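Local coordinates for periplasmic sugar-binding protein (Chloroflexus aurantiacus, PDB 4RXU) that binds D-glucose between its two lobes and probably serves as the periplasmic solute-binding component of an ABC-type sugar transporter, at residues K40-W45 with Y117-R122; I46-R51 with K298-L303; T50-A55 with Q305-A310. All blocks are in the same frame, centred on the assembly; numbering follows the deposited sequence. Where two conformers were deposited one is given.

In the fold
Helix 44-59 runs through all three contacts, from the sugar outward. Coming from strand 29-37, the chain enters the cleft at 40-45 and later meets the loop after strand 113-117; interaction 1 thereby closes an excursion of 71 residues at the glucose. Interactions 2 and 3 close far longer ones, about 250 residues each: 46-51 meets the start of helix 300-315, and 50-55 meets the next turns of it, the two sharing Thr50 and Arg51. Both cross interaction 1 along the chain, since 117-122 falls between their segments. Tyr117 from interaction 1 joins them in space, its hydroxyl beside Asp48 and its ring against Phe52.

Interaction 1 (K40-W45 with Y117-R122); sequences KDEPRW and YDRLIR. With BGC (beta-D-glucopyranose), chain C.
Two arginines and two acids pair crosswise over the gap between 40-45 and 117-122, and all four also hydrogen-bond the same glucose. Arg44 grips Asp118 end-on, NH1 and NH2 both donating to OD1 from one face of the carboxylate, with the two flat groups 84° apart. The NH2 of Arg44 also gives to BGC O3 (2.9 Å), while its NE is paired with Asp48. OD2 of Asp118 accepts a hydrogen bond from BGC O2 at 2.7 Å. In the other pair, Arg119 NH2 reaches the syn lone pair of Glu42 OE1 at 2.8 Å. That oxygen also accepts from Trp45 NE1 (3.0 Å) and from BGC O6 (2.6 Å), so three donors converge on it. An extended chain (CD anti to CA, chi2 174°) takes the Arg119 guanidinium to the sugar, where NE donates to BGC O1 and NH2 to BGC O5, each at 3.0 Å and nearly straight. Trp45 lies between the pairs: CZ3 sits over the centre of the Arg44 guanidinium and CZ2 over one face of that of Arg119. Charged side chains, paired with each other, thus hydrogen-bond the oxygens of a pyranose in the cleft between the lobes, as in periplasmic sugar-binding proteins.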
loop_
_atom_site.group_PDB
_atom_site.type_symbol
_atom_site.label_atom_id
_atom_site.label_comp_id
_atom_site.label_asym_id
_atom_site.label_seq_id
_atom_site.Cartn_x
_atom_site.Cartn_y
_atom_site.Cartn_z
ATOM N N LYS A 40 10.635 -8.595 -5.096
ATOM C CA LYS A 40 11.695 -7.779 -4.479
ATOM C C LYS A 40 11.843 -6.408 -5.156
ATOM O O LYS A 40 12.641 -5.588 -4.734
ATOM C CB LYS A 40 13.049 -8.507 -4.509
ATOM C CG LYS A 40 13.205 -9.577 -3.443
ATOM C CD LYS A 40 14.633 -9.621 -2.893
ATOM C CE LYS A 40 15.488 -10.732 -3.474
ATOM N NZ LYS A 40 16.255 -11.415 -2.393
ATOM N N ASP A 41 11.081 -6.178 -6.221
ATOM C CA ASP A 41 11.246 -4.973 -7.058
ATOM C C ASP A 41 10.335 -3.832 -6.648
ATOM O O ASP A 41 10.299 -2.780 -7.287
ATOM C CB ASP A 41 11.055 -5.306 -8.534
ATOM C CG ASP A 41 12.080 -6.291 -9.033
ATOM O OD1 ASP A 41 13.286 -6.112 -8.774
ATOM O OD2 ASP A 41 11.680 -7.256 -9.709
ATOM N N GLU A 42 9.578 -4.085 -5.593
ATOM C CA GLU A 42 8.836 -3.050 -4.879
ATOM C C GLU A 42 9.450 -2.971 -3.503
ATOM O O GLU A 42 9.483 -3.981 -2.808
ATOM C CB GLU A 42 7.338 -3.389 -4.781
ATOM C CG GLU A 42 6.611 -3.419 -6.127
ATOM C CD GLU A 42 5.210 -4.010 -6.046
ATOM O OE1 GLU A 42 4.591 -4.048 -4.941
ATOM O OE2 GLU A 42 4.722 -4.424 -7.123
ATOM N N PRO A 43 9.934 -1.784 -3.103
ATOM C CA PRO A 43 10.709 -1.733 -1.845
ATOM C C PRO A 43 9.962 -2.234 -0.602
ATOM O O PRO A 43 10.563 -2.750 0.324
ATOM C CB PRO A 43 11.016 -0.243 -1.692
ATOM C CG PRO A 43 11.062 0.269 -3.077
ATOM C CD PRO A 43 10.116 -0.563 -3.904
ATOM N N ARG A 44 8.638 -2.081 -0.607
ATOM C CA ARG A 44 7.810 -2.434 0.538
ATOM C C ARG A 44 8.157 -3.825 1.050
ATOM O O ARG A 44 8.319 -4.011 2.255
ATOM C CB ARG A 44 6.318 -2.366 0.184
ATOM C CG ARG A 44 5.376 -3.024 1.192
ATOM C CD ARG A 44 5.457 -2.474 2.611
ATOM N NE ARG A 44 4.872 -3.457 3.509
ATOM C CZ ARG A 44 3.575 -3.645 3.740
ATOM N NH1 ARG A 44 3.196 -4.672 4.502
ATOM N NH2 ARG A 44 2.646 -2.833 3.252
ATOM N N TRP A 45 8.290 -4.788 0.125
ATOM C CA TRP A 45 8.414 -6.194 0.551
ATOM C C TRP A 45 9.764 -6.527 1.162
ATOM O O TRP A 45 9.881 -7.520 1.869
ATOM C CB TRP A 45 8.013 -7.192 -0.554
ATOM C CG TRP A 45 6.744 -6.708 -1.151
ATOM C CD1 TRP A 45 6.589 -6.187 -2.380
ATOM C CD2 TRP A 45 5.498 -6.493 -0.462
ATOM N NE1 TRP A 45 5.312 -5.688 -2.533
ATOM C CE2 TRP A 45 4.627 -5.872 -1.365
ATOM C CE3 TRP A 45 5.034 -6.789 0.818
ATOM C CZ2 TRP A 45 3.335 -5.513 -1.021
ATOM C CZ3 TRP A 45 3.749 -6.444 1.151
ATOM C CH2 TRP A 45 2.915 -5.817 0.242
ATOM N N TYR A 117 -1.925 -11.806 3.270
ATOM C CA TYR A 117 -1.026 -10.938 3.998
ATOM C C TYR A 117 -0.848 -9.635 3.234
ATOM O O TYR A 117 -0.395 -9.632 2.097
ATOM C CB TYR A 117 0.323 -11.618 4.159
ATOM C CG TYR A 117 1.330 -10.787 4.935
ATOM C CD1 TYR A 117 1.278 -10.681 6.306
ATOM C CD2 TYR A 117 2.317 -10.094 4.269
ATOM C CE1 TYR A 117 2.184 -9.896 6.996
ATOM C CE2 TYR A 117 3.246 -9.335 4.951
ATOM C CZ TYR A 117 3.159 -9.230 6.315
ATOM O OH TYR A 117 4.076 -8.449 6.970
ATOM N N ASP A 118 -1.241 -8.549 3.895
ATOM C CA ASP A 118 -1.197 -7.174 3.393
ATOM C C ASP A 118 -2.207 -6.926 2.285
ATOM O O ASP A 118 -2.989 -5.990 2.374
ATOM C CB ASP A 118 0.183 -6.717 2.938
ATOM C CG ASP A 118 0.213 -5.239 2.728
ATOM O OD1 ASP A 118 0.396 -4.524 3.741
ATOM O OD2 ASP A 118 -0.023 -4.780 1.575
ATOM N N ARG A 119 -2.132 -7.722 1.220
ATOM C CA ARG A 119 -3.040 -7.648 0.078
ATOM C C ARG A 119 -3.964 -8.831 0.125
ATOM O O ARG A 119 -3.587 -9.912 0.603
ATOM C CB ARG A 119 -2.271 -7.717 -1.239
ATOM C CG ARG A 119 -1.314 -6.586 -1.460
ATOM C CD ARG A 119 -0.505 -6.838 -2.712
ATOM N NE ARG A 119 0.346 -5.719 -3.033
ATOM C CZ ARG A 119 1.251 -5.722 -3.994
ATOM N NH1 ARG A 119 1.462 -6.819 -4.707
ATOM N NH2 ARG A 119 1.955 -4.631 -4.224
ATOM N N LEU A 120 -5.173 -8.615 -0.380
ATOM C CA LEU A 120 -6.222 -9.607 -0.326
ATOM C C LEU A 120 -6.295 -10.466 -1.594
ATOM O O LEU A 120 -6.365 -9.960 -2.706
ATOM C CB LEU A 120 -7.554 -8.873 -0.117
ATOM C CG LEU A 120 -8.799 -9.716 0.154
ATOM C CD1 LEU A 120 -8.615 -10.638 1.352
ATOM C CD2 LEU A 120 -10.004 -8.793 0.306
ATOM N N ILE A 121 -6.284 -11.782 -1.406
ATOM C CA ILE A 121 -6.626 -12.721 -2.472
ATOM C C ILE A 121 -8.124 -12.655 -2.702
ATOM O O ILE A 121 -8.906 -12.723 -1.758
ATOM C CB ILE A 121 -6.227 -14.162 -2.102
ATOM C CG1 ILE A 121 -4.700 -14.233 -2.028
ATOM C CG2 ILE A 121 -6.758 -15.135 -3.145
ATOM C CD1 ILE A 121 -4.132 -15.573 -1.627
ATOM N N ARG A 122 -8.514 -12.541 -3.965
ATOM C CA ARG A 122 -9.899 -12.324 -4.354
ATOM C C ARG A 122 -10.545 -13.478 -5.069
ATOM O O ARG A 122 -9.866 -14.356 -5.590
ATOM C CB ARG A 122 -9.996 -11.073 -5.221
ATOM C CG ARG A 122 -9.663 -9.807 -4.446
ATOM C CD ARG A 122 -9.856 -8.581 -5.315
ATOM N NE ARG A 122 -11.276 -8.214 -5.425
ATOM C CZ ARG A 122 -12.046 -8.337 -6.490
ATOM N NH1 ARG A 122 -11.594 -8.845 -7.632
ATOM N NH2 ARG A 122 -13.315 -7.936 -6.391
HETATM C C2 BGC C . 1.228 -2.132 -0.010
HETATM C C3 BGC C . 1.982 -0.819 0.049
HETATM C C4 BGC C . 3.056 -0.808 -1.030
HETATM C C5 BGC C . 2.468 -1.152 -2.399
HETATM C C6 BGC C . 3.512 -1.318 -3.480
HETATM C C1 BGC C . 0.639 -2.166 -1.410
HETATM O O1 BGC C . -0.289 -3.197 -1.580
HETATM O O2 BGC C . 0.214 -2.144 1.001
HETATM O O3 BGC C . 2.556 -0.697 1.347
HETATM O O4 BGC C . 3.580 0.530 -1.136
HETATM O O5 BGC C . 1.718 -2.349 -2.328
HETATM O O6 BGC C . 4.565 -2.196 -3.074
HETATM O O HOH W 1 3.479 -7.018 -6.565
#

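Interaction 2 (I46-R51 with K298-L303); sequences IQDETR and KDVRTL. With BGC (beta-D-glucopyranose), chain C.
Beside the glucose pocket, the N-terminal end of helix 300-315 packs on helix 44-59, and Lys298, just before it, contributes to the pocket: its NZ donates to BGC O2 (2.9 Å) and BGC O3 (3.0 Å). Val300 carries the packing. Its CG1, anti to the backbone N (chi1 176°), meets Asp48 OD2 at 3.5 Å and Arg51 CG at 3.7 Å, crossing both side chains at about a right angle. The Asp48 carboxylate is held elsewhere, OD1 by Arg44 and OD2 by the hydroxyl of Tyr117. Farther out, Arg301 CG lies over one face of the Arg51 guanidinium, and Arg301 CD is 3.6 Å from Arg51 NH1. Arg301 grips Asp299, the N-cap residue, side-on: NE donates to OD1 at 3.0 Å and NH2 to OD2 at 2.9 Å, which probably eases the approach of two like charges. The backbone N of Arg301 adds a weak capping bond to the same OD1. Arg51 in turn donates through NH2 to the carbonyl of Tyr357 and makes a cation-pi contact with the Tyr357 ring. The loop around Tyr357 packs on Val300 and Arg301, while Val131 and Phe133 of strand 129-133 meet Leu303.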
loop_
_atom_site.group_PDB
_atom_site.type_symbol
_atom_site.label_atom_id
_atom_site.label_comp_id
_atom_site.label_asym_id
_atom_site.label_seq_id
_atom_site.Cartn_x
_atom_site.Cartn_y
_atom_site.Cartn_z
ATOM N N ILE A 46 10.759 -5.690 0.909
ATOM C CA ILE A 46 12.032 -5.787 1.600
ATOM C C ILE A 46 11.849 -5.482 3.090
ATOM O O ILE A 46 12.472 -6.131 3.935
ATOM C CB ILE A 46 13.078 -4.858 0.946
ATOM C CG1 ILE A 46 13.164 -5.090 -0.571
ATOM C CG2 ILE A 46 14.437 -5.078 1.576
ATOM C CD1 ILE A 46 13.518 -6.493 -0.999
ATOM N N GLN A 47 10.976 -4.523 3.415
ATOM C CA GLN A 47 10.668 -4.244 4.819
ATOM C C GLN A 47 10.073 -5.495 5.473
ATOM O O GLN A 47 10.534 -5.957 6.525
ATOM C CB GLN A 47 9.715 -3.077 4.982
ATOM C CG GLN A 47 10.214 -1.719 4.500
ATOM C CD GLN A 47 9.430 -0.600 5.165
ATOM O OE1 GLN A 47 9.313 -0.559 6.407
ATOM N NE2 GLN A 47 8.871 0.297 4.362
ATOM N N ASP A 48 9.045 -6.066 4.844
ATOM C CA ASP A 48 8.438 -7.265 5.435
ATOM C C ASP A 48 9.426 -8.422 5.536
ATOM O O ASP A 48 9.439 -9.106 6.545
ATOM C CB ASP A 48 7.194 -7.708 4.674
ATOM C CG ASP A 48 6.174 -6.608 4.578
ATOM O OD1 ASP A 48 6.472 -5.628 3.865
ATOM O OD2 ASP A 48 5.103 -6.711 5.235
ATOM N N GLU A 49 10.238 -8.643 4.507
ATOM C CA GLU A 49 11.276 -9.682 4.566
ATOM C C GLU A 49 12.175 -9.491 5.793
ATOM O O GLU A 49 12.385 -10.414 6.571
ATOM C CB GLU A 49 12.140 -9.693 3.293
ATOM C CG GLU A 49 13.175 -10.804 3.270
ATOM C CD GLU A 49 14.118 -10.679 2.105
ATOM O OE1 GLU A 49 14.378 -9.535 1.675
ATOM O OE2 GLU A 49 14.611 -11.714 1.627
ATOM N N THR A 50 12.664 -8.275 5.962
ATOM C CA THR A 50 13.533 -7.920 7.085
ATOM C C THR A 50 12.860 -8.128 8.418
ATOM O O THR A 50 13.410 -8.758 9.321
ATOM C CB THR A 50 13.999 -6.456 6.972
ATOM O OG1 THR A 50 14.870 -6.344 5.829
ATOM C CG2 THR A 50 14.717 -6.003 8.297
ATOM N N ARG A 51 11.628 -7.635 8.518
ATOM C CA ARG A 51 10.897 -7.724 9.760
ATOM C C ARG A 51 10.491 -9.165 10.087
ATOM O O ARG A 51 10.505 -9.553 11.271
ATOM C CB ARG A 51 9.680 -6.808 9.738
ATOM C CG ARG A 51 10.006 -5.338 9.513
ATOM C CD ARG A 51 10.804 -4.749 10.637
ATOM N NE ARG A 51 11.062 -3.326 10.403
ATOM C CZ ARG A 51 11.615 -2.525 11.302
ATOM N NH1 ARG A 51 11.952 -3.002 12.493
ATOM N NH2 ARG A 51 11.832 -1.259 10.999
ATOM N N LYS A 298 2.951 2.637 8.293
ATOM C CA LYS A 298 2.301 1.351 8.519
ATOM C C LYS A 298 3.320 0.451 9.216
ATOM O O LYS A 298 4.327 0.082 8.613
ATOM C CB LYS A 298 1.825 0.754 7.186
ATOM C CG LYS A 298 1.105 1.760 6.285
ATOM C CD LYS A 298 0.242 1.169 5.197
ATOM C CE LYS A 298 1.021 0.230 4.306
ATOM N NZ LYS A 298 0.190 -0.112 3.116
ATOM N N ASP A 299 3.107 0.176 10.501
ATOM C CA ASP A 299 4.126 -0.483 11.294
ATOM C C ASP A 299 4.194 -1.954 10.919
ATOM O O ASP A 299 3.435 -2.776 11.412
ATOM C CB ASP A 299 3.852 -0.271 12.791
ATOM C CG ASP A 299 5.016 -0.651 13.670
ATOM O OD1 ASP A 299 5.866 -1.474 13.237
ATOM O OD2 ASP A 299 5.074 -0.119 14.801
ATOM N N VAL A 300 5.126 -2.253 10.020
ATOM C CA VAL A 300 5.341 -3.611 9.533
ATOM C C VAL A 300 5.708 -4.577 10.648
ATOM O O VAL A 300 5.455 -5.772 10.544
ATOM C CB VAL A 300 6.381 -3.616 8.378
ATOM C CG1 VAL A 300 6.691 -5.038 7.926
ATOM C CG2 VAL A 300 5.878 -2.811 7.185
ATOM N N ARG A 301 6.297 -4.091 11.733
ATOM C CA ARG A 301 6.531 -4.984 12.878
ATOM C C ARG A 301 5.228 -5.587 13.414
ATOM O O ARG A 301 5.166 -6.764 13.772
ATOM C CB ARG A 301 7.245 -4.249 14.028
ATOM C CG ARG A 301 8.547 -3.599 13.614
ATOM C CD ARG A 301 9.120 -2.755 14.726
ATOM N NE ARG A 301 8.242 -1.645 15.049
ATOM C CZ ARG A 301 8.490 -0.733 15.974
ATOM N NH1 ARG A 301 9.604 -0.805 16.704
ATOM N NH2 ARG A 301 7.602 0.232 16.184
ATOM N N THR A 302 4.178 -4.765 13.445
ATOM C CA THR A 302 2.884 -5.241 13.922
ATOM C C THR A 302 2.261 -6.226 12.929
ATOM O O THR A 302 1.700 -7.236 13.328
ATOM C CB THR A 302 1.910 -4.080 14.156
ATOM O OG1 THR A 302 2.536 -3.136 15.043
ATOM C CG2 THR A 302 0.584 -4.555 14.764
ATOM N N LEU A 303 2.364 -5.924 11.642
ATOM C CA LEU A 303 1.767 -6.768 10.619
ATOM C C LEU A 303 2.423 -8.152 10.673
ATOM O O LEU A 303 1.742 -9.189 10.670
ATOM C CB LEU A 303 1.943 -6.131 9.241
ATOM C CG LEU A 303 0.933 -6.626 8.192
ATOM C CD1 LEU A 303 -0.437 -6.010 8.409
ATOM C CD2 LEU A 303 1.414 -6.348 6.778
HETATM C C2 BGC C . 1.228 -2.132 -0.010
HETATM C C3 BGC C . 1.982 -0.819 0.049
HETATM C C4 BGC C . 3.056 -0.808 -1.030
HETATM C C5 BGC C . 2.468 -1.152 -2.399
HETATM C C6 BGC C . 3.512 -1.318 -3.480
HETATM C C1 BGC C . 0.639 -2.166 -1.410
HETATM O O1 BGC C . -0.289 -3.197 -1.580
HETATM O O2 BGC C . 0.214 -2.144 1.001
HETATM O O3 BGC C . 2.556 -0.697 1.347
HETATM O O4 BGC C . 3.580 0.530 -1.136
HETATM O O5 BGC C . 1.718 -2.349 -2.328
HETATM O O6 BGC C . 4.565 -2.196 -3.074
#

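Interaction 3 (T50-A55 with Q305-A310)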
loop_
_atom_site.group_PDB
_atom_site.type_symbol
_atom_site.label_atom_id
_atom_site.label_comp_id
_atom_site.label_asym_id
_atom_site.label_seq_id
_atom_site.Cartn_x
_atom_site.Cartn_y
_atom_site.Cartn_z
ATOM N N THR A 50 12.664 -8.275 5.962
ATOM C CA THR A 50 13.533 -7.920 7.085
ATOM C C THR A 50 12.860 -8.128 8.418
ATOM O O THR A 50 13.410 -8.758 9.321
ATOM C CB THR A 50 13.999 -6.456 6.972
ATOM O OG1 THR A 50 14.870 -6.344 5.829
ATOM C CG2 THR A 50 14.717 -6.003 8.297
ATOM N N ARG A 51 11.628 -7.635 8.518
ATOM C CA ARG A 51 10.897 -7.724 9.760
ATOM C C ARG A 51 10.491 -9.165 10.087
ATOM O O ARG A 51 10.505 -9.553 11.271
ATOM C CB ARG A 51 9.680 -6.808 9.738
ATOM C CG ARG A 51 10.006 -5.338 9.513
ATOM C CD ARG A 51 10.804 -4.749 10.637
ATOM N NE ARG A 51 11.062 -3.326 10.403
ATOM C CZ ARG A 51 11.615 -2.525 11.302
ATOM N NH1 ARG A 51 11.952 -3.002 12.493
ATOM N NH2 ARG A 51 11.832 -1.259 10.999
ATOM N N PHE A 52 10.148 -9.960 9.052
ATOM C CA PHE A 52 9.871 -11.363 9.279
ATOM C C PHE A 52 11.092 -12.058 9.844
ATOM O O PHE A 52 11.008 -12.770 10.848
ATOM C CB PHE A 52 9.413 -12.094 8.004
ATOM C CG PHE A 52 7.909 -12.087 7.809
ATOM C CD1 PHE A 52 7.069 -12.649 8.753
ATOM C CD2 PHE A 52 7.349 -11.522 6.679
ATOM C CE1 PHE A 52 5.700 -12.650 8.569
ATOM C CE2 PHE A 52 5.983 -11.531 6.485
ATOM C CZ PHE A 52 5.158 -12.091 7.425
ATOM N N ARG A 53 12.223 -11.863 9.172
ATOM C CA ARG A 53 13.476 -12.510 9.604
ATOM C C ARG A 53 13.837 -12.125 11.028
ATOM O O ARG A 53 14.191 -12.980 11.832
ATOM C CB ARG A 53 14.613 -12.168 8.653
ATOM C CG ARG A 53 14.492 -12.956 7.360
ATOM C CD ARG A 53 15.711 -12.817 6.464
ATOM N NE ARG A 53 15.380 -13.052 5.051
ATOM C CZ ARG A 53 15.001 -14.219 4.519
ATOM N NH1 ARG A 53 14.886 -15.313 5.260
ATOM N NH2 ARG A 53 14.716 -14.293 3.218
ATOM N N GLU A 54 13.708 -10.844 11.355
ATOM C CA GLU A 54 13.966 -10.407 12.743
ATOM C C GLU A 54 13.033 -11.088 13.753
ATOM O O GLU A 54 13.461 -11.555 14.795
ATOM C CB GLU A 54 13.895 -8.890 12.862
ATOM C CG GLU A 54 15.062 -8.215 12.126
ATOM C CD GLU A 54 14.904 -6.717 11.927
ATOM O OE1 GLU A 54 13.818 -6.173 12.200
ATOM O OE2 GLU A 54 15.887 -6.083 11.466
ATOM N N ALA A 55 11.752 -11.147 13.430
ATOM C CA ALA A 55 10.758 -11.721 14.363
ATOM C C ALA A 55 10.951 -13.218 14.507
ATOM O O ALA A 55 10.849 -13.763 15.600
ATOM C CB ALA A 55 9.331 -11.403 13.909
ATOM N N GLN A 305 4.083 -9.549 13.198
ATOM C CA GLN A 305 3.757 -10.282 14.431
ATOM C C GLN A 305 2.330 -10.813 14.392
ATOM O O GLN A 305 2.075 -11.914 14.843
ATOM C CB GLN A 305 3.993 -9.443 15.687
ATOM C CG GLN A 305 4.355 -10.288 16.912
ATOM C CD GLN A 305 5.701 -10.992 16.765
ATOM O OE1 GLN A 305 6.685 -10.414 16.283
ATOM N NE2 GLN A 305 5.745 -12.244 17.171
ATOM N N ASP A 306 1.400 -10.019 13.845
ATOM C CA ASP A 306 0.005 -10.459 13.706
ATOM C C ASP A 306 -0.079 -11.730 12.881
ATOM O O ASP A 306 -0.788 -12.664 13.223
ATOM C CB ASP A 306 -0.870 -9.361 13.111
ATOM C CG ASP A 306 -1.287 -8.334 14.128
ATOM O OD1 ASP A 306 -1.055 -8.522 15.349
ATOM O OD2 ASP A 306 -1.879 -7.332 13.680
ATOM N N ALA A 307 0.709 -11.780 11.819
ATOM C CA ALA A 307 0.752 -12.973 10.954
ATOM C C ALA A 307 1.393 -14.180 11.645
ATOM O O ALA A 307 0.921 -15.315 11.516
ATOM C CB ALA A 307 1.493 -12.668 9.663
ATOM N N ILE A 308 2.486 -13.934 12.343
ATOM C CA ILE A 308 3.169 -15.019 13.046
ATOM C C ILE A 308 2.226 -15.556 14.132
ATOM O O ILE A 308 2.052 -16.766 14.286
ATOM C CB ILE A 308 4.522 -14.573 13.627
ATOM C CG1 ILE A 308 5.506 -14.256 12.498
ATOM C CG2 ILE A 308 5.084 -15.664 14.555
ATOM C CD1 ILE A 308 6.747 -13.502 12.951
ATOM N N LYS A 309 1.645 -14.658 14.910
ATOM C CA LYS A 309 0.734 -15.061 15.984
ATOM C C LYS A 309 -0.439 -15.902 15.436
ATOM O O LYS A 309 -0.820 -16.943 16.001
ATOM C CB LYS A 309 0.242 -13.834 16.764
ATOM C CG LYS A 309 1.314 -13.182 17.639
ATOM C CD LYS A 309 0.769 -12.074 18.542
ATOM C CE LYS A 309 0.786 -10.687 17.920
ATOM N NZ LYS A 309 0.349 -9.675 18.931
ATOM N N ALA A 310 -0.998 -15.490 14.313
ATOM C CA ALA A 310 -2.133 -16.215 13.740
ATOM C C ALA A 310 -1.682 -17.579 13.277
ATOM O O ALA A 310 -2.368 -18.569 13.524
ATOM C CB ALA A 310 -2.759 -15.442 12.604
HETATM O O HOH W 2 9.137 -12.684 17.475
#
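Ile308 reaches across to helix 50-55 by its longer branch. Its CB carries CG1 anti to the carbonyl carbon (chi1 -67°), and that atom comes to the edge of the Phe52 ring, near its plane, with CE1 at 4.2 Å. The next atom, CD1, is anti to CA (chi2 166°) and ends on Ala55 CB at 3.5 Å, tighter than usual for two carbons. Ile308 therefore touches two residues three apart, on successive turns of the facing helix. Ala307 CB, one residue earlier, meets the same ring edge at CZ (4.3 Å), so the rim of Phe52 faces both side chains.

The short helical segments cross at -50° with their axes 10.7 Å apart at the closest point. Their parent helices, 44-59 and 300-315, belong to the lobe built on the mixed sheet, in the alpha/beta architecture of the periplasmic binding protein fold, and they join the chain's first helix to one that follows some 240 residues later. Val304, a turn before Ile308, also touches both Phe52 and Ala55, while Ile65 of strand 61-67 packs on Phe52 and Tyr117 turns its ring against it at about 45°.

At Gln305 a polar side chain joins the contact. It starts away from helix 50-55, but the chain bends at chi2, which places CD, and OE1 lies 3.7 Å from Ala55 CB. Its NE2 weakly donates to a water that also donates to the carbonyl O of Ala55 at 2.8 Å, bridging side chain and backbone across the gap.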